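Local structure of RNA-induced transcriptional silencing complex protein tas3 (Schizosaccharomyces pombe, 3D1B) at residues Leu17-Leu22 and Lys40-Tyr45. The protein helps form the core of the RNA-induced transcriptional silencing (RITS) complex with ago1 and chp1, serving in RNAi-directed heterochromatin formation and accurate chromosome segregation. Numbering follows the deposited sequence.
Sequences LYINWL and KVIPHY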
ATOM      1  N   LEU A  17      14.536 -12.259   2.344  1.00 27.87           N
ATOM      2  CA  LEU A  17      15.597 -11.455   1.746  1.00 26.05           C
ATOM      3  C   LEU A  17      15.258  -9.968   1.742  1.00 23.45           C
ATOM      4  O   LEU A  17      16.075  -9.141   2.139  1.00 22.64           O
ATOM      5  CB  LEU A  17      15.872 -11.898   0.306  1.00 28.41           C
ATOM      6  CG  LEU A  17      16.951 -12.960   0.112  1.00 29.08           C
ATOM      7  CD1 LEU A  17      17.140 -13.249  -1.376  1.00 29.43           C
ATOM      8  CD2 LEU A  17      18.254 -12.468   0.727  1.00 29.70           C
ATOM      9  N   TYR A  18      14.055  -9.633   1.286  1.00 21.22           N
ATOM     10  CA  TYR A  18      13.624  -8.238   1.235  1.00 22.60           C
ATOM     11  C   TYR A  18      13.644  -7.602   2.619  1.00 21.42           C
ATOM     12  O   TYR A  18      13.995  -6.433   2.767  1.00 18.47           O
ATOM     13  CB  TYR A  18      12.226  -8.144   0.618  1.00 24.71           C
ATOM     14  CG  TYR A  18      12.223  -8.314  -0.887  1.00 30.19           C
ATOM     15  CD1 TYR A  18      13.138  -9.158  -1.512  1.00 32.98           C
ATOM     16  CD2 TYR A  18      11.296  -7.646  -1.685  1.00 34.36           C
ATOM     17  CE1 TYR A  18      13.133  -9.334  -2.891  1.00 35.84           C
ATOM     18  CE2 TYR A  18      11.282  -7.816  -3.068  1.00 37.16           C
ATOM     19  CZ  TYR A  18      12.204  -8.660  -3.663  1.00 36.54           C
ATOM     20  OH  TYR A  18      12.200  -8.826  -5.029  1.00 38.85           O
ATOM     21  N   ILE A  19      13.270  -8.374   3.634  1.00 19.79           N
ATOM     22  CA  ILE A  19      13.285  -7.876   5.004  1.00 19.67           C
ATOM     23  C   ILE A  19      14.724  -7.640   5.447  1.00 19.77           C
ATOM     24  O   ILE A  19      15.039  -6.608   6.042  1.00 16.67           O
ATOM     25  CB  ILE A  19      12.608  -8.877   5.974  1.00 21.17           C
ATOM     26  CG1 ILE A  19      11.093  -8.890   5.746  1.00 23.19           C
ATOM     27  CG2 ILE A  19      12.928  -8.513   7.414  1.00 21.95           C
ATOM     28  CD1 ILE A  19      10.409  -7.553   6.037  1.00 24.59           C
ATOM     29  N   ASN A  20      15.595  -8.598   5.150  1.00 18.37           N
ATOM     30  CA  ASN A  20      17.002  -8.474   5.509  1.00 17.27           C
ATOM     31  C   ASN A  20      17.652  -7.288   4.799  1.00 16.12           C
ATOM     32  O   ASN A  20      18.467  -6.567   5.384  1.00 16.32           O
ATOM     33  CB  ASN A  20      17.760  -9.766   5.174  1.00 18.11           C
ATOM     34  CG  ASN A  20      17.320 -10.936   6.029  1.00 18.11           C
ATOM     35  OD1 ASN A  20      16.624 -10.758   7.028  1.00 19.55           O
ATOM     36  ND2 ASN A  20      17.734 -12.145   5.647  1.00 21.75           N
ATOM     37  N   TRP A  21      17.289  -7.085   3.537  1.00 16.57           N
ATOM     38  CA  TRP A  21      17.827  -5.970   2.768  1.00 16.21           C
ATOM     39  C   TRP A  21      17.337  -4.646   3.338  1.00 16.89           C
ATOM     40  O   TRP A  21      18.095  -3.683   3.443  1.00 16.12           O
ATOM     41  CB  TRP A  21      17.415  -6.079   1.294  1.00 18.17           C
ATOM     42  CG  TRP A  21      18.121  -7.180   0.552  1.00 18.92           C
ATOM     43  CD1 TRP A  21      19.298  -7.782   0.902  1.00 18.36           C
ATOM     44  CD2 TRP A  21      17.715  -7.786  -0.684  1.00 19.86           C
ATOM     45  NE1 TRP A  21      19.647  -8.724  -0.036  1.00 20.91           N
ATOM     46  CE2 TRP A  21      18.695  -8.748  -1.019  1.00 20.20           C
ATOM     47  CE3 TRP A  21      16.619  -7.609  -1.540  1.00 21.12           C
ATOM     48  CZ2 TRP A  21      18.613  -9.531  -2.177  1.00 22.08           C
ATOM     49  CZ3 TRP A  21      16.537  -8.390  -2.692  1.00 20.49           C
ATOM     50  CH2 TRP A  21      17.531  -9.339  -2.997  1.00 21.89           C
ATOM     51  N   LEU A  22      16.061  -4.596   3.696  1.00 16.61           N
ATOM     52  CA  LEU A  22      15.497  -3.383   4.271  1.00 15.29           C
ATOM     53  C   LEU A  22      16.256  -3.018   5.545  1.00 16.47           C
ATOM     54  O   LEU A  22      16.660  -1.870   5.743  1.00 15.63           O
ATOM     55  CB  LEU A  22      14.023  -3.596   4.603  1.00 15.51           C
ATOM     56  CG  LEU A  22      13.402  -2.582   5.562  1.00 13.66           C
ATOM     57  CD1 LEU A  22      13.433  -1.189   4.940  1.00 15.85           C
ATOM     58  CD2 LEU A  22      11.972  -3.007   5.873  1.00 14.81           C
ATOM     59  N   LYS A  40       6.035  -3.559  14.579  1.00 21.24           N
ATOM     60  CA  LYS A  40       4.577  -3.495  14.628  1.00 23.23           C
ATOM     61  C   LYS A  40       3.925  -3.814  13.284  1.00 22.33           C
ATOM     62  O   LYS A  40       2.823  -4.359  13.235  1.00 22.61           O
ATOM     63  CB  LYS A  40       4.118  -2.102  15.077  1.00 23.18           C
ATOM     64  CG  LYS A  40       4.677  -1.631  16.414  1.00 27.08           C
ATOM     65  CD  LYS A  40       3.885  -0.434  16.926  1.00 30.32           C
ATOM     66  CE  LYS A  40       4.485   0.176  18.187  1.00 33.59           C
ATOM     67  NZ  LYS A  40       5.448   1.278  17.881  1.00 34.27           N
ATOM     68  N   VAL A  41       4.616  -3.477  12.200  1.00 22.17           N
ATOM     69  CA  VAL A  41       4.102  -3.690  10.850  1.00 20.98           C
ATOM     70  C   VAL A  41       4.242  -5.102  10.298  1.00 21.58           C
ATOM     71  O   VAL A  41       3.319  -5.621   9.667  1.00 20.80           O
ATOM     72  CB  VAL A  41       4.791  -2.732   9.844  1.00 19.99           C
ATOM     73  CG1 VAL A  41       4.387  -3.085   8.423  1.00 21.07           C
ATOM     74  CG2 VAL A  41       4.425  -1.286  10.151  1.00 19.98           C
ATOM     75  N   ILE A  42       5.391  -5.723  10.543  1.00 21.51           N
ATOM     76  CA  ILE A  42       5.670  -7.041   9.996  1.00 22.45           C
ATOM     77  C   ILE A  42       4.663  -8.181  10.222  1.00 22.78           C
ATOM     78  O   ILE A  42       4.518  -9.046   9.362  1.00 22.80           O
ATOM     79  CB  ILE A  42       7.095  -7.499  10.399  1.00 24.31           C
ATOM     80  CG1 ILE A  42       7.634  -8.460   9.338  1.00 23.90           C
ATOM     81  CG2 ILE A  42       7.085  -8.133  11.777  1.00 25.28           C
ATOM     82  CD1 ILE A  42       9.112  -8.745   9.469  1.00 27.26           C
ATOM     83  N   PRO A  43       3.959  -8.205  11.367  1.00 22.44           N
ATOM     84  CA  PRO A  43       2.993  -9.294  11.573  1.00 22.79           C
ATOM     85  C   PRO A  43       1.929  -9.343  10.471  1.00 23.47           C
ATOM     86  O   PRO A  43       1.508 -10.420  10.038  1.00 23.85           O
ATOM     87  CB  PRO A  43       2.379  -8.953  12.929  1.00 22.53           C
ATOM     88  CG  PRO A  43       3.516  -8.281  13.642  1.00 22.58           C
ATOM     89  CD  PRO A  43       4.069  -7.372  12.577  1.00 22.20           C
ATOM     90  N   HIS A  44       1.501  -8.165  10.028  1.00 22.75           N
ATOM     91  CA  HIS A  44       0.484  -8.044   8.990  1.00 21.29           C
ATOM     92  C   HIS A  44       1.021  -8.522   7.651  1.00 22.05           C
ATOM     93  O   HIS A  44       0.259  -8.902   6.761  1.00 21.59           O
ATOM     94  CB  HIS A  44       0.030  -6.590   8.896  1.00 20.17           C
ATOM     95  CG  HIS A  44      -0.442  -6.034  10.204  1.00 20.33           C
ATOM     96  ND1 HIS A  44      -1.459  -6.613  10.933  1.00 21.50           N
ATOM     97  CD2 HIS A  44      -0.006  -4.982  10.938  1.00 21.44           C
ATOM     98  CE1 HIS A  44      -1.626  -5.945  12.060  1.00 20.86           C
ATOM     99  NE2 HIS A  44      -0.757  -4.951  12.087  1.00 22.07           N
ATOM    100  N   TYR A  45       2.344  -8.483   7.517  1.00 21.92           N
ATOM    101  CA  TYR A  45       3.022  -8.934   6.313  1.00 24.66           C
ATOM    102  C   TYR A  45       3.045 -10.460   6.373  1.00 25.65           C
ATOM    103  O   TYR A  45       2.705 -11.136   5.401  1.00 26.18           O
ATOM    104  CB  TYR A  45       4.443  -8.367   6.287  1.00 25.00           C
ATOM    105  CG  TYR A  45       5.337  -8.894   5.192  1.00 26.25           C
ATOM    106  CD1 TYR A  45       5.000  -8.744   3.845  1.00 25.62           C
ATOM    107  CD2 TYR A  45       6.555  -9.499   5.502  1.00 26.96           C
ATOM    108  CE1 TYR A  45       5.861  -9.179   2.835  1.00 29.69           C
ATOM    109  CE2 TYR A  45       7.419  -9.935   4.502  1.00 29.25           C
ATOM    110  CZ  TYR A  45       7.068  -9.771   3.174  1.00 29.44           C
ATOM    111  OH  TYR A  45       7.936 -10.182   2.192  1.00 31.24           O
TER
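Ile19 of helix 14-23 reaches across to Ile42 and Tyr45, neighbours one turn apart on helix 32-46, and these three side chains carry the contact. The longer branch of Ile19 does the touching: CG1 lies beside the backbone N (chi1 -72°), and from there CD1 of Ile19 meets CD1 of Ile42, methyl to methyl, at 3.9 Å. The Ile19 and Tyr45 side chains pass each other in opposite directions, and the branch meets the ring obliquely at one carbon, with CG1 of Ile19 4.0 Å and CD1 of Ile19 4.1 Å from CE2 of Tyr45. Tyr45 extends its ring toward helix 14-23 because CG stands anti to the backbone N (chi1 172°). Its OH makes a weak hydrogen bond to the backbone O of Asn15, a turn before Ile19. No hydrogen bond joins the two segments themselves; the grip is apolar and small, burying 130 Å² in all, with the CA atoms of Ile19 and Ile42 still 9.1 Å apart. Ile19 and Tyr45 are buried, whereas Ile42, though its methyl comes as close, is partly exposed and marks the looser, solvent side. Helix 52-60 adds to the packing in this all-helical C-terminal motif: Phe52 touches Ile19 and Val55 touches Tyr45, while Val41 and His44 of helix 32-46 pack against Leu78 and Leu81 of the second subunit.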